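Local coordinates for uncharacterized hypothetical protein (Bacteroides uniformis, PDB 4EIU), which is of unknown function, with an N-terminal DUF3823 domain assigned to the transthyretin clan of beta folds, at residues Arg84-Thr87 with Asp88-Leu92; Asn226-Pro230 with Val231-Thr235. All coordinates share one frame; numbering follows the deposited sequence.

Interaction 1 (Arg84-Thr87 with Asp88-Leu92); sequences RENT and DGTLL
A chi1 of 71° sets CG of Asn-86 between its own backbone N and carbonyl carbon, and from there the amide swings over the loop toward Asp-88 and Thr-90. OD1 thus becomes an acceptor for the far side of the turn. Thr-90 N donates to Asn-86 OD1 at 3.0 Å, from above the plane of the amide, while Asp-88 N adds only a weak, bent bond to that oxygen, in the manner of an Asx turn. The side chain of Thr-90 runs alongside that of Asn-86 and points the same way, with Thr-90 CB 3.7 Å from Asn-86 ND2; one water joins this ND2 to Thr-90 OG1, so both ends of the amide are tied to the same residue.

The backbone shows how a tight hairpin reverses. Asn-86 to Gly-89 form a type I turn closed by Gly-89 N to Asn-86 O (2.9 Å), and Asn-86 N returns a bond to Thr-90 O, also 2.9 Å. With Gly-89 in a left-handed conformation (phi 94°), this is the type I turn plus G1 bulge, here linking strands 83-85 and 91-101 at the margin of the N-terminal sheet. Beyond the Glu-85/Leu-91 pair, Leu-92 N donates to Arg-84 O at 2.8 Å.

Glu-85 and Leu-91 make the antiparallel non-hydrogen-bonded pair, their side chains on one face of the sheet. Glu-85 runs extended beyond CG toward the turn, where a water donates to both its OE1 and Gly-89 O. Glu-85 CA also makes a CA-H...O contact of 3.2 Å with Thr-90 O. Leu-91 CD1 lies 3.6 Å from Arg-84 O, while the Arg-84 guanidinium turns elsewhere, to Pro-81 O and a PEG that probably comes from the crystallisation liquor.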
loop_
_atom_site.group_PDB
_atom_site.type_symbol
_atom_site.label_atom_id
_atom_site.label_comp_id
_atom_site.label_asym_id
_atom_site.label_seq_id
_atom_site.Cartn_x
_atom_site.Cartn_y
_atom_site.Cartn_z
ATOM N N ARG A 84 0.690 7.487 16.046
ATOM C CA ARG A 84 1.432 6.494 16.814
ATOM C C ARG A 84 1.152 6.599 18.293
ATOM O O ARG A 84 1.457 7.630 18.911
ATOM C CB ARG A 84 2.930 6.598 16.568
ATOM C CG ARG A 84 3.279 6.417 15.107
ATOM C CD ARG A 84 4.734 6.303 14.874
ATOM N NE ARG A 84 5.492 7.529 15.014
ATOM C CZ ARG A 84 5.744 8.409 14.053
ATOM N NH1 ARG A 84 5.204 8.311 12.843
ATOM N NH2 ARG A 84 6.545 9.426 14.313
ATOM N N GLU A 85 0.573 5.525 18.850
ATOM C CA GLU A 85 0.396 5.366 20.281
ATOM C C GLU A 85 1.119 4.129 20.797
ATOM O O GLU A 85 1.383 3.159 20.065
ATOM C CB GLU A 85 -1.070 5.323 20.669
ATOM C CG GLU A 85 -1.752 4.083 20.142
ATOM C CD GLU A 85 -3.197 3.938 20.522
ATOM O OE1 GLU A 85 -3.911 4.910 20.895
ATOM O OE2 GLU A 85 -3.652 2.790 20.348
ATOM N N ASN A 86 1.444 4.165 22.075
ATOM C CA ASN A 86 2.229 3.102 22.680
ATOM C C ASN A 86 1.268 1.989 23.161
ATOM O O ASN A 86 0.057 2.145 23.076
ATOM C CB ASN A 86 3.184 3.595 23.744
ATOM C CG ASN A 86 2.513 4.061 25.023
ATOM O OD1 ASN A 86 1.366 3.760 25.299
ATOM N ND2 ASN A 86 3.245 4.827 25.814
ATOM N N THR A 87 1.822 0.941 23.741
ATOM C CA THR A 87 1.005 -0.219 24.126
ATOM C C THR A 87 0.122 0.069 25.330
ATOM O O THR A 87 -0.807 -0.686 25.578
ATOM C CB THR A 87 1.892 -1.437 24.456
ATOM O OG1 THR A 87 2.799 -1.059 25.468
ATOM C CG2 THR A 87 2.683 -1.902 23.225
ATOM N N ASP A 88 0.420 1.119 26.109
ATOM C CA ASP A 88 -0.483 1.568 27.185
ATOM C C ASP A 88 -1.638 2.414 26.678
ATOM O O ASP A 88 -2.484 2.816 27.464
ATOM C CB ASP A 88 0.282 2.367 28.259
ATOM C CG ASP A 88 1.304 1.531 29.007
ATOM O OD1 ASP A 88 1.099 0.331 29.188
ATOM O OD2 ASP A 88 2.324 2.087 29.427
ATOM N N GLY A 89 -1.653 2.702 25.397
ATOM C CA GLY A 89 -2.679 3.524 24.760
ATOM C C GLY A 89 -2.349 5.024 24.635
ATOM O O GLY A 89 -3.203 5.790 24.235
ATOM N N THR A 90 -1.140 5.431 25.046
ATOM C CA THR A 90 -0.769 6.840 25.093
ATOM C C THR A 90 -0.269 7.327 23.754
ATOM O O THR A 90 0.644 6.740 23.143
ATOM C CB THR A 90 0.313 7.115 26.153
ATOM O OG1 THR A 90 -0.130 6.665 27.432
ATOM C CG2 THR A 90 0.628 8.662 26.224
ATOM N N LEU A 91 -0.866 8.392 23.274
ATOM C CA LEU A 91 -0.448 8.967 22.008
ATOM C C LEU A 91 0.941 9.640 22.093
ATOM O O LEU A 91 1.195 10.453 22.967
ATOM C CB LEU A 91 -1.470 10.001 21.521
ATOM C CG LEU A 91 -1.439 10.462 20.066
ATOM C CD1 LEU A 91 -1.731 9.297 19.134
ATOM C CD2 LEU A 91 -2.416 11.654 19.847
ATOM N N LEU A 92 1.776 9.308 21.123
ATOM C CA LEU A 92 3.161 9.775 20.996
ATOM C C LEU A 92 3.339 10.750 19.825
ATOM O O LEU A 92 4.048 11.711 19.932
ATOM C CB LEU A 92 4.103 8.556 20.767
ATOM C CG LEU A 92 4.043 7.435 21.805
ATOM C CD1 LEU A 92 5.150 6.440 21.398
ATOM C CD2 LEU A 92 4.210 8.020 23.239
HETATM O O HOH W 1 -3.636 7.458 21.889
HETATM O O HOH W 2 2.004 5.609 28.425
#

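Interaction 2 (Asn226-Pro230 with Val231-Thr235); sequences NYDTP and VGSGT
Charge-assisted bonds come first: the carboxylate of Asp-228 faces the backbone N-H groups of Gly-232 and Gly-234. Asp-228 OD2 accepts from Gly-234 N on its anti lone pair at 2.8 Å, a nearly straight bond of 160°, and receives a weak, bent one from Gly-232 N. CG sits between the backbone N and the carbonyl carbon of Asp-228 (chi1 58°), which turns the carboxylate in over the following residues. OD1 accepts from a water that is itself only weakly bound by Gly-232 N. One good and one weak peptide donor, with a donating water on OD1, would probably favour the ionised form.

Hydroxyl bonds form a second group, centred on Ser-233. Ser-233 OG donates to Pro-230 O at 2.7 Å, in the carbonyl plane, and accepts from Thr-235 N at 3.1 Å, making an ST turn.

Among backbone bonds, Ser-233 N closes a type II turn on the same Pro-230 O, which is therefore gripped twice by one residue; Gly-232 occupies the third position, with the positive phi usual there. This turn follows a cis peptide before Pro-230, and the wider loop connects strands 216-225 and 239-247 of the C-terminal sheet. Within it, a hydrogen bond from Thr-229 N to Thr-235 O, 3.0 Å, closes the segment 229-235. Thr-235 O also takes a CA-H...O contact from Asp-228 CA.

Asp-228 O is buried without a conventional partner, with Val-231 CA 3.6 Å away in another CA-H...O contact. The main apolar contact is Val-231 CG2 on the phenol end of Tyr-227, meeting it obliquely, 3.8 Å from Tyr-227 CZ. The hydroxyl of Tyr-227 hydrogen-bonds a PEG molecule, and its ring makes edge-to-face contacts with Tyr-159 and Phe-145.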
loop_
_atom_site.group_PDB
_atom_site.type_symbol
_atom_site.label_atom_id
_atom_site.label_comp_id
_atom_site.label_asym_id
_atom_site.label_seq_id
_atom_site.Cartn_x
_atom_site.Cartn_y
_atom_site.Cartn_z
ATOM N N ASN A 226 6.575 -7.955 7.824
ATOM C CA ASN A 226 5.894 -8.589 8.961
ATOM C C ASN A 226 5.338 -7.556 9.964
ATOM O O ASN A 226 5.674 -7.548 11.150
ATOM C CB ASN A 226 6.884 -9.573 9.613
ATOM C CG ASN A 226 6.271 -10.383 10.748
ATOM O OD1 ASN A 226 5.091 -10.667 10.716
ATOM N ND2 ASN A 226 7.078 -10.733 11.773
ATOM N N TYR A 227 4.470 -6.660 9.486
ATOM C CA TYR A 227 4.002 -5.544 10.272
ATOM C C TYR A 227 2.638 -5.062 9.770
ATOM O O TYR A 227 2.466 -4.806 8.584
ATOM C CB TYR A 227 5.001 -4.371 10.176
ATOM C CG TYR A 227 4.780 -3.322 11.242
ATOM C CD1 TYR A 227 5.118 -3.549 12.563
ATOM C CD2 TYR A 227 4.185 -2.076 10.927
ATOM C CE1 TYR A 227 4.891 -2.573 13.558
ATOM C CE2 TYR A 227 3.958 -1.130 11.896
ATOM C CZ TYR A 227 4.311 -1.370 13.200
ATOM O OH TYR A 227 4.067 -0.424 14.130
ATOM N N ASP A 228 1.707 -4.984 10.695
ATOM C CA ASP A 228 0.336 -4.633 10.391
ATOM C C ASP A 228 0.020 -3.187 10.609
ATOM O O ASP A 228 0.548 -2.545 11.537
ATOM C CB ASP A 228 -0.667 -5.551 11.135
ATOM C CG ASP A 228 -0.528 -5.528 12.657
ATOM O OD1 ASP A 228 0.521 -5.143 13.189
ATOM O OD2 ASP A 228 -1.497 -5.892 13.346
ATOM N N THR A 229 -0.869 -2.679 9.753
ATOM C CA THR A 229 -1.321 -1.290 9.810
ATOM C C THR A 229 -2.838 -1.311 9.580
ATOM O O THR A 229 -3.329 -2.024 8.681
ATOM C CB THR A 229 -0.566 -0.361 8.795
ATOM O OG1 THR A 229 -0.668 -0.859 7.453
ATOM C CG2 THR A 229 0.924 -0.231 9.154
ATOM N N PRO A 230 -3.605 -0.635 10.446
ATOM C CA PRO A 230 -3.198 -0.048 11.729
ATOM C C PRO A 230 -2.702 -1.141 12.663
ATOM O O PRO A 230 -3.063 -2.334 12.507
ATOM C CB PRO A 230 -4.479 0.584 12.309
ATOM C CG PRO A 230 -5.577 0.223 11.382
ATOM C CD PRO A 230 -5.014 -0.364 10.115
ATOM N N VAL A 231 -1.862 -0.723 13.592
ATOM C CA VAL A 231 -1.200 -1.627 14.537
ATOM C C VAL A 231 -2.279 -2.418 15.268
ATOM O O VAL A 231 -3.268 -1.859 15.725
ATOM C CB VAL A 231 -0.258 -0.814 15.456
ATOM C CG1 VAL A 231 0.198 -1.628 16.661
ATOM C CG2 VAL A 231 0.907 -0.376 14.555
ATOM N N GLY A 232 -2.100 -3.717 15.328
ATOM C CA GLY A 232 -3.031 -4.616 16.012
ATOM C C GLY A 232 -4.164 -5.094 15.128
ATOM O O GLY A 232 -4.967 -5.938 15.568
ATOM N N SER A 233 -4.271 -4.590 13.900
ATOM C CA SER A 233 -5.380 -4.994 13.026
ATOM C C SER A 233 -5.146 -6.371 12.432
ATOM O O SER A 233 -6.089 -7.000 12.016
ATOM C CB SER A 233 -5.613 -4.033 11.860
ATOM O OG SER A 233 -4.461 -4.008 10.984
ATOM N N GLY A 234 -3.904 -6.843 12.372
ATOM C CA GLY A 234 -3.625 -8.088 11.667
ATOM C C GLY A 234 -3.410 -7.893 10.162
ATOM O O GLY A 234 -2.924 -8.812 9.538
ATOM N N THR A 235 -3.729 -6.723 9.568
ATOM C CA THR A 235 -3.566 -6.509 8.142
ATOM C C THR A 235 -2.182 -6.062 7.785
ATOM O O THR A 235 -1.797 -4.947 8.086
ATOM C CB THR A 235 -4.575 -5.470 7.597
ATOM O OG1 THR A 235 -5.863 -5.783 8.105
ATOM C CG2 THR A 235 -4.607 -5.487 6.072
HETATM O O HOH W 3 1.065 -4.937 15.571
#

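In the fold
Both interactions reverse the chain locally, yet their settings differ. Interaction 1 is a surface hairpin, its centre about 23 Å from that of the chain, joining neighbouring strands of the N-terminal sheet; interaction 2 is a partly buried irregular loop, its centre about 12 Å from that of the chain, between strands of the C-terminal sheet. A neutral amide organises the first, a carboxylate the second, and only the first has a strand pairing. Their nearest atoms are about 6 Å apart, so they do not touch, but Arg-84 and Tyr-227 both contact Met-152. Thr-229 bonds Gly-77, which tethers the second loop to the chain near the N-terminal sheet.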